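PDB 5GMT: alginate lyase, which cleaves the glycosidic bonds of the brown-algal polysaccharide alginate by beta-elimination, with a specificity for polymannuronate. Local coordinates for residues K96-F101 and F265-I270; S138-W143 and F243-F248; G182-M187 and Q222-N227; H192-E197 and I212-E217. One frame throughout, in Å; residues are numbered along the deposited sequence.

Contact 1 (K96-F101 and F265-I270)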
# COMPACT_ATOMS: atom_id res chain seq x y z
N LYS A 96 1.51 4.93 -8.36
CA LYS A 96 0.63 4.24 -9.29
C LYS A 96 1.14 2.84 -9.49
O LYS A 96 2.34 2.64 -9.51
CB LYS A 96 0.56 4.95 -10.64
CG LYS A 96 0.01 6.36 -10.60
CD LYS A 96 -0.10 6.93 -12.00
CE LYS A 96 -0.57 8.37 -11.95
NZ LYS A 96 -0.76 8.94 -13.31
N TYR A 97 0.24 1.88 -9.65
CA TYR A 97 0.62 0.55 -10.11
C TYR A 97 -0.61 -0.16 -10.62
O TYR A 97 -1.73 0.23 -10.29
CB TYR A 97 1.29 -0.28 -9.00
CG TYR A 97 0.50 -0.49 -7.73
CD1 TYR A 97 0.62 0.40 -6.66
CD2 TYR A 97 -0.36 -1.57 -7.58
CE1 TYR A 97 -0.09 0.20 -5.46
CE2 TYR A 97 -1.08 -1.77 -6.40
CZ TYR A 97 -0.94 -0.88 -5.34
OH TYR A 97 -1.65 -1.07 -4.16
N ASP A 98 -0.40 -1.18 -11.44
CA ASP A 98 -1.46 -2.07 -11.87
C ASP A 98 -1.40 -3.36 -11.07
O ASP A 98 -0.32 -3.90 -10.85
CB ASP A 98 -1.32 -2.40 -13.36
CG ASP A 98 -1.45 -1.18 -14.25
OD1 ASP A 98 -2.11 -0.19 -13.87
OD2 ASP A 98 -0.88 -1.23 -15.36
N VAL A 99 -2.56 -3.85 -10.63
CA VAL A 99 -2.61 -5.16 -9.98
C VAL A 99 -3.73 -6.04 -10.54
O VAL A 99 -4.86 -5.58 -10.75
CB VAL A 99 -2.77 -5.00 -8.44
CG1 VAL A 99 -4.02 -4.19 -8.10
CG2 VAL A 99 -2.81 -6.35 -7.75
N TYR A 100 -3.38 -7.30 -10.82
CA TYR A 100 -4.33 -8.33 -11.22
C TYR A 100 -4.60 -9.29 -10.06
O TYR A 100 -3.67 -9.77 -9.43
CB TYR A 100 -3.76 -9.12 -12.42
CG TYR A 100 -4.74 -10.07 -13.08
CD1 TYR A 100 -5.00 -11.33 -12.55
CD2 TYR A 100 -5.38 -9.71 -14.26
CE1 TYR A 100 -5.89 -12.20 -13.17
CE2 TYR A 100 -6.28 -10.57 -14.89
CZ TYR A 100 -6.52 -11.81 -14.34
OH TYR A 100 -7.42 -12.67 -14.97
N PHE A 101 -5.88 -9.57 -9.78
CA PHE A 101 -6.23 -10.56 -8.77
C PHE A 101 -6.67 -11.85 -9.44
O PHE A 101 -7.64 -11.86 -10.19
CB PHE A 101 -7.37 -10.07 -7.86
CG PHE A 101 -7.02 -8.84 -7.07
CD1 PHE A 101 -7.25 -7.57 -7.59
CD2 PHE A 101 -6.46 -8.95 -5.81
CE1 PHE A 101 -6.93 -6.43 -6.87
CE2 PHE A 101 -6.14 -7.80 -5.08
CZ PHE A 101 -6.37 -6.55 -5.62
N PHE A 265 1.77 -7.64 -10.29
CA PHE A 265 1.96 -6.20 -10.26
C PHE A 265 2.85 -5.77 -11.41
O PHE A 265 3.87 -6.40 -11.69
CB PHE A 265 2.60 -5.74 -8.94
CG PHE A 265 1.78 -6.05 -7.72
CD1 PHE A 265 1.86 -7.30 -7.12
CD2 PHE A 265 0.97 -5.08 -7.14
CE1 PHE A 265 1.12 -7.59 -5.98
CE2 PHE A 265 0.22 -5.37 -6.01
CZ PHE A 265 0.31 -6.62 -5.42
N LYS A 266 2.46 -4.69 -12.08
CA LYS A 266 3.29 -4.11 -13.13
C LYS A 266 3.11 -2.58 -13.15
O LYS A 266 2.26 -2.05 -12.44
CB LYS A 266 2.94 -4.72 -14.49
CG LYS A 266 1.55 -4.35 -14.98
CD LYS A 266 1.22 -5.05 -16.32
CE LYS A 266 -0.18 -4.71 -16.80
NZ LYS A 266 -0.36 -3.23 -17.09
N ASN A 267 3.91 -1.89 -13.97
CA ASN A 267 3.67 -0.47 -14.24
C ASN A 267 3.63 0.39 -12.96
O ASN A 267 2.72 1.20 -12.76
CB ASN A 267 2.35 -0.32 -15.01
CG ASN A 267 2.21 1.03 -15.68
OD1 ASN A 267 3.19 1.76 -15.84
ND2 ASN A 267 0.98 1.37 -16.09
N PHE A 268 4.62 0.20 -12.09
CA PHE A 268 4.84 1.06 -10.93
C PHE A 268 5.31 2.45 -11.34
O PHE A 268 6.14 2.59 -12.24
CB PHE A 268 5.89 0.46 -9.99
CG PHE A 268 5.45 -0.79 -9.29
CD1 PHE A 268 4.87 -0.73 -8.03
CD2 PHE A 268 5.63 -2.03 -9.88
CE1 PHE A 268 4.47 -1.89 -7.39
CE2 PHE A 268 5.25 -3.19 -9.23
CZ PHE A 268 4.67 -3.12 -7.98
N GLN A 269 4.81 3.48 -10.66
CA GLN A 269 5.29 4.85 -10.86
C GLN A 269 5.20 5.65 -9.57
O GLN A 269 4.22 5.52 -8.83
CB GLN A 269 4.48 5.61 -11.92
CG GLN A 269 4.31 4.95 -13.26
CD GLN A 269 3.37 5.77 -14.13
OE1 GLN A 269 3.53 6.99 -14.26
NE2 GLN A 269 2.38 5.11 -14.72
N ILE A 270 6.20 6.49 -9.31
CA ILE A 270 6.09 7.45 -8.24
C ILE A 270 6.33 8.83 -8.82
O ILE A 270 7.37 9.09 -9.43
CB ILE A 270 7.09 7.16 -7.09
CG1 ILE A 270 6.67 5.90 -6.34
CG2 ILE A 270 7.13 8.33 -6.13
CD1 ILE A 270 7.63 5.49 -5.23

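Contact 2 (S138-W143 and F243-F248)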
# COMPACT_ATOMS: atom_id res chain seq x y z
N SER A 138 2.13 5.08 7.75
CA SER A 138 2.07 4.20 6.60
C SER A 138 0.68 4.21 6.01
O SER A 138 -0.31 4.29 6.74
CB SER A 138 2.50 2.77 6.96
OG SER A 138 1.59 2.14 7.84
N LEU A 139 0.61 4.13 4.68
CA LEU A 139 -0.64 4.32 3.97
C LEU A 139 -0.85 3.22 2.94
O LEU A 139 -1.12 3.50 1.77
CB LEU A 139 -0.67 5.70 3.31
CG LEU A 139 -0.51 6.88 4.27
CD1 LEU A 139 -0.21 8.20 3.53
CD2 LEU A 139 -1.73 7.04 5.20
N ARG A 140 -0.69 1.98 3.36
CA ARG A 140 -1.09 0.84 2.54
C ARG A 140 -2.58 0.86 2.19
O ARG A 140 -3.37 1.58 2.81
CB ARG A 140 -0.76 -0.47 3.26
CG ARG A 140 0.72 -0.70 3.46
CD ARG A 140 0.94 -1.92 4.31
NE ARG A 140 0.57 -1.69 5.71
CZ ARG A 140 0.70 -2.59 6.68
NH1 ARG A 140 1.20 -3.80 6.43
NH2 ARG A 140 0.32 -2.27 7.91
N LEU A 141 -2.95 0.09 1.17
CA LEU A 141 -4.36 -0.18 0.89
C LEU A 141 -4.68 -1.54 1.49
O LEU A 141 -3.78 -2.31 1.82
CB LEU A 141 -4.64 -0.14 -0.62
CG LEU A 141 -4.92 1.20 -1.30
CD1 LEU A 141 -3.76 2.15 -1.12
CD2 LEU A 141 -5.19 0.98 -2.80
N MET A 142 -5.97 -1.82 1.66
CA MET A 142 -6.38 -3.17 2.01
C MET A 142 -7.56 -3.56 1.15
O MET A 142 -8.29 -2.69 0.69
CB MET A 142 -6.77 -3.28 3.50
CG MET A 142 -5.60 -3.60 4.43
SD MET A 142 -6.14 -4.15 6.07
CE MET A 142 -6.98 -5.69 5.68
N TRP A 143 -7.71 -4.86 0.90
CA TRP A 143 -9.01 -5.35 0.46
C TRP A 143 -9.71 -5.91 1.68
O TRP A 143 -9.10 -6.11 2.74
CB TRP A 143 -8.90 -6.40 -0.66
CG TRP A 143 -8.39 -7.76 -0.23
CD1 TRP A 143 -9.12 -8.79 0.31
CD2 TRP A 143 -7.05 -8.25 -0.35
NE1 TRP A 143 -8.31 -9.87 0.56
CE2 TRP A 143 -7.03 -9.57 0.15
CE3 TRP A 143 -5.86 -7.69 -0.83
CZ2 TRP A 143 -5.87 -10.34 0.19
CZ3 TRP A 143 -4.70 -8.46 -0.79
CH2 TRP A 143 -4.72 -9.77 -0.28
N PHE A 243 5.65 1.29 0.42
CA PHE A 243 5.59 0.16 1.35
C PHE A 243 4.92 -0.97 0.59
O PHE A 243 3.70 -1.02 0.52
CB PHE A 243 4.85 0.59 2.63
CG PHE A 243 4.75 -0.48 3.71
CD1 PHE A 243 5.48 -1.65 3.65
CD2 PHE A 243 4.02 -0.20 4.87
CE1 PHE A 243 5.38 -2.60 4.68
CE2 PHE A 243 3.95 -1.13 5.91
CZ PHE A 243 4.61 -2.32 5.81
N PHE A 244 5.72 -1.83 -0.05
CA PHE A 244 5.15 -3.00 -0.72
C PHE A 244 4.77 -4.00 0.35
O PHE A 244 5.62 -4.44 1.12
CB PHE A 244 6.10 -3.62 -1.74
CG PHE A 244 5.45 -4.72 -2.56
CD1 PHE A 244 4.85 -4.42 -3.78
CD2 PHE A 244 5.43 -6.03 -2.11
CE1 PHE A 244 4.24 -5.42 -4.54
CE2 PHE A 244 4.81 -7.04 -2.87
CZ PHE A 244 4.22 -6.72 -4.08
N SER A 245 3.50 -4.36 0.39
CA SER A 245 3.00 -5.20 1.47
C SER A 245 1.77 -5.93 0.96
O SER A 245 0.82 -5.29 0.55
CB SER A 245 2.65 -4.32 2.68
OG SER A 245 2.22 -5.09 3.78
N THR A 246 1.79 -7.26 0.96
CA THR A 246 0.60 -7.99 0.55
C THR A 246 0.60 -9.41 1.16
O THR A 246 1.59 -10.15 1.08
CB THR A 246 0.46 -8.03 -1.01
OG1 THR A 246 -0.85 -8.50 -1.38
CG2 THR A 246 1.53 -8.91 -1.66
N PHE A 247 -0.52 -9.72 1.79
CA PHE A 247 -0.74 -10.97 2.50
C PHE A 247 -2.18 -10.90 2.98
O PHE A 247 -2.76 -9.81 3.05
CB PHE A 247 0.23 -11.14 3.68
CG PHE A 247 0.22 -9.98 4.65
CD1 PHE A 247 1.14 -8.95 4.52
CD2 PHE A 247 -0.71 -9.93 5.68
CE1 PHE A 247 1.14 -7.89 5.42
CE2 PHE A 247 -0.71 -8.89 6.57
CZ PHE A 247 0.22 -7.86 6.45
N PHE A 248 -2.77 -12.05 3.29
CA PHE A 248 -4.11 -12.09 3.88
C PHE A 248 -4.03 -11.79 5.37
O PHE A 248 -3.10 -12.25 6.06
CB PHE A 248 -4.78 -13.45 3.64
CG PHE A 248 -5.34 -13.61 2.26
CD1 PHE A 248 -4.50 -13.77 1.16
CD2 PHE A 248 -6.72 -13.62 2.06
CE1 PHE A 248 -5.03 -13.92 -0.12
CE2 PHE A 248 -7.25 -13.76 0.79
CZ PHE A 248 -6.40 -13.91 -0.31

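Contact 3 (G182-M187 and Q222-N227)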
# COMPACT_ATOMS: atom_id res chain seq x y z
N GLY A 182 -15.05 0.37 1.13
CA GLY A 182 -16.19 0.14 0.26
C GLY A 182 -16.43 1.21 -0.78
O GLY A 182 -17.30 1.04 -1.64
N LYS A 183 -15.69 2.31 -0.71
CA LYS A 183 -15.84 3.39 -1.68
C LYS A 183 -15.23 3.02 -3.02
O LYS A 183 -15.54 3.63 -4.04
CB LYS A 183 -15.23 4.68 -1.15
CG LYS A 183 -16.00 5.21 0.06
CD LYS A 183 -15.89 6.71 0.19
CE LYS A 183 -16.69 7.21 1.39
NZ LYS A 183 -18.14 6.88 1.30
N PHE A 184 -14.34 2.04 -3.01
CA PHE A 184 -13.87 1.41 -4.24
C PHE A 184 -13.82 -0.08 -3.97
O PHE A 184 -13.85 -0.50 -2.83
CB PHE A 184 -12.51 1.96 -4.70
CG PHE A 184 -11.48 2.04 -3.60
CD1 PHE A 184 -11.41 3.15 -2.77
CD2 PHE A 184 -10.57 1.01 -3.40
CE1 PHE A 184 -10.46 3.23 -1.76
CE2 PHE A 184 -9.61 1.08 -2.40
CZ PHE A 184 -9.56 2.19 -1.58
N ARG A 185 -13.76 -0.89 -5.03
CA ARG A 185 -13.84 -2.33 -4.85
C ARG A 185 -12.96 -3.01 -5.88
O ARG A 185 -12.81 -2.53 -7.00
CB ARG A 185 -15.29 -2.83 -4.97
CG ARG A 185 -15.45 -4.35 -4.78
CD ARG A 185 -16.91 -4.82 -4.79
NE ARG A 185 -17.53 -4.75 -3.47
CZ ARG A 185 -18.66 -5.36 -3.12
NH1 ARG A 185 -19.32 -6.12 -3.99
NH2 ARG A 185 -19.13 -5.23 -1.89
N PHE A 186 -12.37 -4.13 -5.47
CA PHE A 186 -11.53 -4.93 -6.34
C PHE A 186 -12.32 -6.10 -6.90
O PHE A 186 -13.15 -6.68 -6.19
CB PHE A 186 -10.31 -5.41 -5.57
CG PHE A 186 -9.51 -4.30 -4.97
CD1 PHE A 186 -8.80 -3.42 -5.79
CD2 PHE A 186 -9.46 -4.12 -3.61
CE1 PHE A 186 -8.06 -2.38 -5.25
CE2 PHE A 186 -8.72 -3.08 -3.06
CZ PHE A 186 -8.03 -2.21 -3.88
N MET A 187 -12.06 -6.43 -8.16
CA MET A 187 -12.78 -7.50 -8.84
C MET A 187 -11.87 -8.67 -9.17
O MET A 187 -10.76 -8.48 -9.66
CB MET A 187 -13.42 -6.97 -10.12
CG MET A 187 -14.33 -5.78 -9.90
SD MET A 187 -15.16 -5.28 -11.42
CE MET A 187 -16.27 -6.67 -11.66
N GLN A 222 -13.30 4.52 -9.75
CA GLN A 222 -13.89 4.94 -8.49
C GLN A 222 -12.82 5.58 -7.61
O GLN A 222 -11.76 4.99 -7.40
CB GLN A 222 -14.55 3.76 -7.76
CG GLN A 222 -15.86 3.34 -8.42
CD GLN A 222 -16.73 2.46 -7.54
OE1 GLN A 222 -16.27 1.47 -6.98
NE2 GLN A 222 -18.00 2.84 -7.41
N CYS A 223 -13.08 6.79 -7.12
CA CYS A 223 -12.08 7.47 -6.31
C CYS A 223 -12.63 7.76 -4.93
O CYS A 223 -13.84 7.92 -4.75
CB CYS A 223 -11.64 8.78 -6.96
SG CYS A 223 -10.85 8.62 -8.57
N TYR A 224 -11.72 7.84 -3.96
CA TYR A 224 -12.07 8.25 -2.61
C TYR A 224 -11.03 9.22 -2.11
O TYR A 224 -9.84 8.97 -2.26
CB TYR A 224 -12.14 7.04 -1.68
CG TYR A 224 -11.96 7.40 -0.22
CD1 TYR A 224 -12.90 8.19 0.43
CD2 TYR A 224 -10.86 6.96 0.50
CE1 TYR A 224 -12.75 8.52 1.77
CE2 TYR A 224 -10.69 7.29 1.83
CZ TYR A 224 -11.64 8.07 2.46
OH TYR A 224 -11.47 8.40 3.78
N THR A 225 -11.47 10.34 -1.54
CA THR A 225 -10.53 11.28 -0.95
C THR A 225 -10.70 11.32 0.56
O THR A 225 -11.76 11.68 1.06
CB THR A 225 -10.68 12.69 -1.52
OG1 THR A 225 -10.33 12.68 -2.92
CG2 THR A 225 -9.76 13.65 -0.79
N ALA A 226 -9.65 10.92 1.28
CA ALA A 226 -9.58 11.10 2.72
C ALA A 226 -8.96 12.46 3.02
O ALA A 226 -7.76 12.64 2.84
CB ALA A 226 -8.75 9.99 3.37
N ASN A 227 -9.73 13.42 3.49
CA ASN A 227 -9.06 14.66 3.82
C ASN A 227 -9.04 14.91 5.32
O ASN A 227 -9.47 14.05 6.10
CB ASN A 227 -9.66 15.84 3.06
CG ASN A 227 -11.12 16.00 3.26
OD1 ASN A 227 -11.65 15.77 4.35
ND2 ASN A 227 -11.80 16.40 2.19
O HOH W 1 -13.51 0.30 -8.32

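Contact 4 (H192-E197 and I212-E217)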
# COMPACT_ATOMS: atom_id res chain seq x y z
N HIS A 192 -6.42 -3.99 -12.36
CA HIS A 192 -6.87 -2.72 -11.79
C HIS A 192 -5.74 -1.72 -11.88
O HIS A 192 -4.60 -2.05 -11.56
CB HIS A 192 -7.28 -2.88 -10.33
CG HIS A 192 -8.33 -3.92 -10.11
ND1 HIS A 192 -8.09 -5.26 -10.28
CD2 HIS A 192 -9.63 -3.81 -9.75
CE1 HIS A 192 -9.20 -5.94 -10.03
NE2 HIS A 192 -10.15 -5.08 -9.70
N SER A 193 -6.04 -0.50 -12.31
CA SER A 193 -5.04 0.56 -12.20
C SER A 193 -5.32 1.29 -10.90
O SER A 193 -6.47 1.64 -10.61
CB SER A 193 -5.09 1.51 -13.40
OG SER A 193 -4.51 0.89 -14.53
N ILE A 194 -4.27 1.49 -10.12
CA ILE A 194 -4.42 2.07 -8.79
C ILE A 194 -3.59 3.34 -8.71
O ILE A 194 -2.43 3.34 -9.12
CB ILE A 194 -3.99 1.07 -7.70
CG1 ILE A 194 -4.94 -0.14 -7.69
CG2 ILE A 194 -3.95 1.75 -6.33
CD1 ILE A 194 -4.74 -1.06 -6.50
N SER A 195 -4.18 4.42 -8.22
CA SER A 195 -3.37 5.59 -7.90
C SER A 195 -3.62 6.01 -6.46
O SER A 195 -4.76 5.97 -5.99
CB SER A 195 -3.64 6.76 -8.87
OG SER A 195 -4.96 7.25 -8.75
N GLU A 196 -2.55 6.39 -5.77
CA GLU A 196 -2.67 6.90 -4.41
C GLU A 196 -1.87 8.18 -4.34
O GLU A 196 -0.65 8.14 -4.45
CB GLU A 196 -2.17 5.89 -3.37
CG GLU A 196 -2.38 6.38 -1.92
CD GLU A 196 -1.67 5.53 -0.88
OE1 GLU A 196 -0.53 5.10 -1.13
OE2 GLU A 196 -2.26 5.30 0.21
N GLU A 197 -2.57 9.29 -4.18
CA GLU A 197 -1.95 10.60 -4.09
C GLU A 197 -1.99 11.07 -2.64
O GLU A 197 -3.05 11.11 -2.02
CB GLU A 197 -2.63 11.62 -5.01
CG GLU A 197 -2.03 13.01 -4.87
CD GLU A 197 -2.39 13.96 -6.01
OE1 GLU A 197 -3.23 13.59 -6.85
OE2 GLU A 197 -1.82 15.07 -6.05
N ILE A 212 -7.39 8.13 -3.40
CA ILE A 212 -7.15 6.86 -4.04
C ILE A 212 -8.14 6.67 -5.18
O ILE A 212 -9.34 6.87 -4.99
CB ILE A 212 -7.30 5.70 -3.03
CG1 ILE A 212 -6.19 5.77 -1.97
CG2 ILE A 212 -7.33 4.35 -3.75
CD1 ILE A 212 -6.37 4.77 -0.85
N CYS A 213 -7.64 6.32 -6.35
CA CYS A 213 -8.52 5.99 -7.47
C CYS A 213 -8.21 4.57 -7.89
O CYS A 213 -7.05 4.18 -7.97
CB CYS A 213 -8.33 6.96 -8.64
SG CYS A 213 -8.83 8.65 -8.27
N VAL A 214 -9.25 3.80 -8.16
CA VAL A 214 -9.07 2.43 -8.62
C VAL A 214 -9.93 2.23 -9.86
O VAL A 214 -11.09 2.65 -9.88
CB VAL A 214 -9.46 1.39 -7.53
CG1 VAL A 214 -9.41 -0.03 -8.07
CG2 VAL A 214 -8.56 1.54 -6.29
N GLN A 215 -9.37 1.61 -10.89
CA GLN A 215 -10.16 1.30 -12.08
C GLN A 215 -9.89 -0.12 -12.53
O GLN A 215 -8.78 -0.45 -12.95
CB GLN A 215 -9.85 2.28 -13.22
CG GLN A 215 -10.71 2.04 -14.44
CD GLN A 215 -10.67 3.17 -15.43
OE1 GLN A 215 -9.65 3.85 -15.57
NE2 GLN A 215 -11.78 3.41 -16.11
N ALA A 216 -10.91 -0.95 -12.41
CA ALA A 216 -10.87 -2.29 -12.96
C ALA A 216 -11.06 -2.20 -14.47
O ALA A 216 -11.79 -1.33 -14.94
CB ALA A 216 -11.92 -3.15 -12.33
N GLU A 217 -10.38 -3.05 -15.23
CA GLU A 217 -10.44 -2.90 -16.67
C GLU A 217 -11.88 -3.11 -17.12
O GLU A 217 -12.58 -4.00 -16.63
CB GLU A 217 -9.48 -3.85 -17.38
CG GLU A 217 -9.64 -5.30 -17.02
CD GLU A 217 -8.60 -6.17 -17.70
OE1 GLU A 217 -8.12 -7.12 -17.04
OE2 GLU A 217 -8.28 -5.92 -18.89

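Contact 1 (K96-F101 and F265-I270)
Residues 96-101 and 265-270 are antiparallel neighbours in one sheet of a concanavalin-like beta-sandwich, and their side chains sort into a polar group and an aromatic cluster. On the polar face Asp98 and Lys266 cross obliquely. The lysine chain runs extended to CE, then bends (chi4 63°) so that Lys266 NZ meets the anti lone pair of Asp98 OD2 in a 2.7 Å salt bridge. The same oxygen takes a longer bond, 3.3 Å from Asn267 ND2 to Asp98 OD2; it lies in the amide plane but arrives from above the carboxylate. Asp98 OD1 is bonded to Ser193 OG on the next strand, so three partners fix the acid. An alanine here would lose the salt bridge and both other bonds, and would probably leave the ends of Lys266 and Asn267 less firmly placed. Asn267 owes its position to a left-handed backbone (phi 57°): with Phe268 it forms a G1 beta bulge facing Leu19, and the register slips by one residue between Lys96 and Asp98. On the apolar face Val99 and Phe265 lie side by side, with Val99 CG2 over one ring face, 3.6 Å from Phe265 CE2. Tyr97 CD2 comes to the edge of that ring, in its plane, while Tyr97 OH bonds Pro113 O of the opposing sheet. Tyr97 CB sits over the Phe268 face, 4.1 Å from the ring centroid, as a CH-pi contact.

Contact 2 (S138-W143 and F243-F248)
This is a buried side-chain contact between two strands of the same beta-sandwich sheet that are not direct neighbours: residues 138-143 and 243-248 run in roughly the same direction, at 31°, with strand 110-118 between them. Their axes approach to 7.9 Å, and the contact is made by side chains, chiefly Arg140 and Trp143, reaching across. Leu139 and Leu141 turn to strand 191-199 of the opposing sheet, whereas Arg140 projects from the other side. Its chain bends at chi3 (-72°), so that the rim of Phe243, at CE2, lies over one face of the guanidinium, the two planes 16° apart. Arg140 CD, rather than the guanidinium, lies over the Phe243 face, 3.8 Å from the ring centroid, a CH-pi contact. The guanidinium is held in rotation as well, since Arg140 NH1 donates in its own plane to Ser245 OG at 3.1 Å. Tyr80 stacks on Phe243, extending this layer. At the far end Trp143 and Phe248 form a T-shaped pair, the centroid of the six-membered ring of Trp143 4.9 Å from that of Phe248. Trp143 NE1 is bonded to Phe106 O, and Thr246 OG1, itself bonded to Tyr63 OH, lies at the indole edge. The indole corner is directed at the phenyl face: Trp143 CZ2 stands over the centre of Phe248, 3.6 Å from Phe248 CZ.

Contact 3 (G182-M187 and Q222-N227)
Here a loop packs against a strand at the margin of a beta-sandwich sheet: residues 182-187, which link strand 177-179 of one sheet to strand 191-199 of the other, lie along residues 222-227, whose strand pairs with strand 208-216. The apolar contacts come first. Lys183 crosses Tyr224 obliquely and uses its methylene chain rather than its charge: Lys183 CB lies 3.9 Å from Tyr224 CB, and Lys183 CD comes within 3.3 Å of Tyr224 CD1. Beyond this close approach the lysine bends at chi4 (-60°), carrying the ammonium group away. Phe184, with CG in the crowded position between the backbone N and the carbonyl carbon (chi1 47°), turns the edge of its ring to the neighbouring strand, Phe184 CD1 standing 4.1 Å from Tyr224 CB. The same ring also rests on Ile212 and Val214, so it fills the inner side of the contact. Among polar groups, the polar ends of Tyr224 and Arg185 find partners elsewhere. Tyr224 OH is hydrogen-bonded to Asp168 OD2, and Arg185 forms a salt bridge with Asp148, while the backbone of Gly182 and Phe184 bonds to Gly149. The loop is thus tied to strand 149-154 of one sheet as it covers the margin of the other. No direct hydrogen bond spans the two segments. A water takes that part: its oxygen lies 3.2 Å from Arg185 O and 3.3 Å from Gln222 OE1, and it donates to both.

Contact 4 (H192-E197 and I212-E217)
Gln215 O is met by two hydrogens from the opposite strand. Ser193 N donates to it from above the carbonyl plane, 2.8 Å from Gln215 O, and the CA-H of His192 adds a weaker contact, with His192 CA 3.2 Å from Gln215 O. Three further backbone bonds complete a regular antiparallel hairpin with alternating hydrogen-bonded and non-hydrogen-bonded pairs; the straightest, at 170°, runs from Ser195 N to Cys213 O. In the Ser195-Cys213 pair the serine hydroxyl leans across, Ser195 OG lying 3.4 Å from Cys213 CB, while the sulphur leaves for its disulfide with Cys223. On the other face of the sheet the His192 ring reaches Ala216, His192 CD2 being 3.5 Å from Ala216 CB. Both ring nitrogens are bonded, NE2 to Met187 N and ND1 to Val99 O, a pattern consistent with a neutral ring protonated on ND1. An alanine here would lose both bonds and the ring contact, and would probably loosen the approach of the chain around Met187 to this strand. Further along that face Glu196 and Ile212 point the same way, with Glu196 CG 3.9 Å from Ile212 CG1, and Glu196 OE1 is bonded to Leu115 N. The hairpin lies between strands 92-102 and 222-229 of its sheet, with Ile194 and Ile212 packed on Leu141 of strand 136-143 in the opposing one.

Followed from the N terminus, the chain passes the first segments of contacts 1, 2, 3 and 4 in that order and then meets their partners in the order 4, 3, 2, 1, so the four closures nest without crossing. Contact 4 closes the innermost loop, a hairpin; contact 3 encloses it, contact 2 encloses both, and contact 1 closes the longest loop at 265-270. Contacts 1 and 4 share a sheet through neighbouring strands 92-102 and 191-199, and contact 3 extends it at strand 222-229. Contact 2 belongs to the opposing sheet. Phe244 against Phe265, Phe186 against Trp143 and Phe101, and Leu141 against Ile212 join the layers across the sandwich.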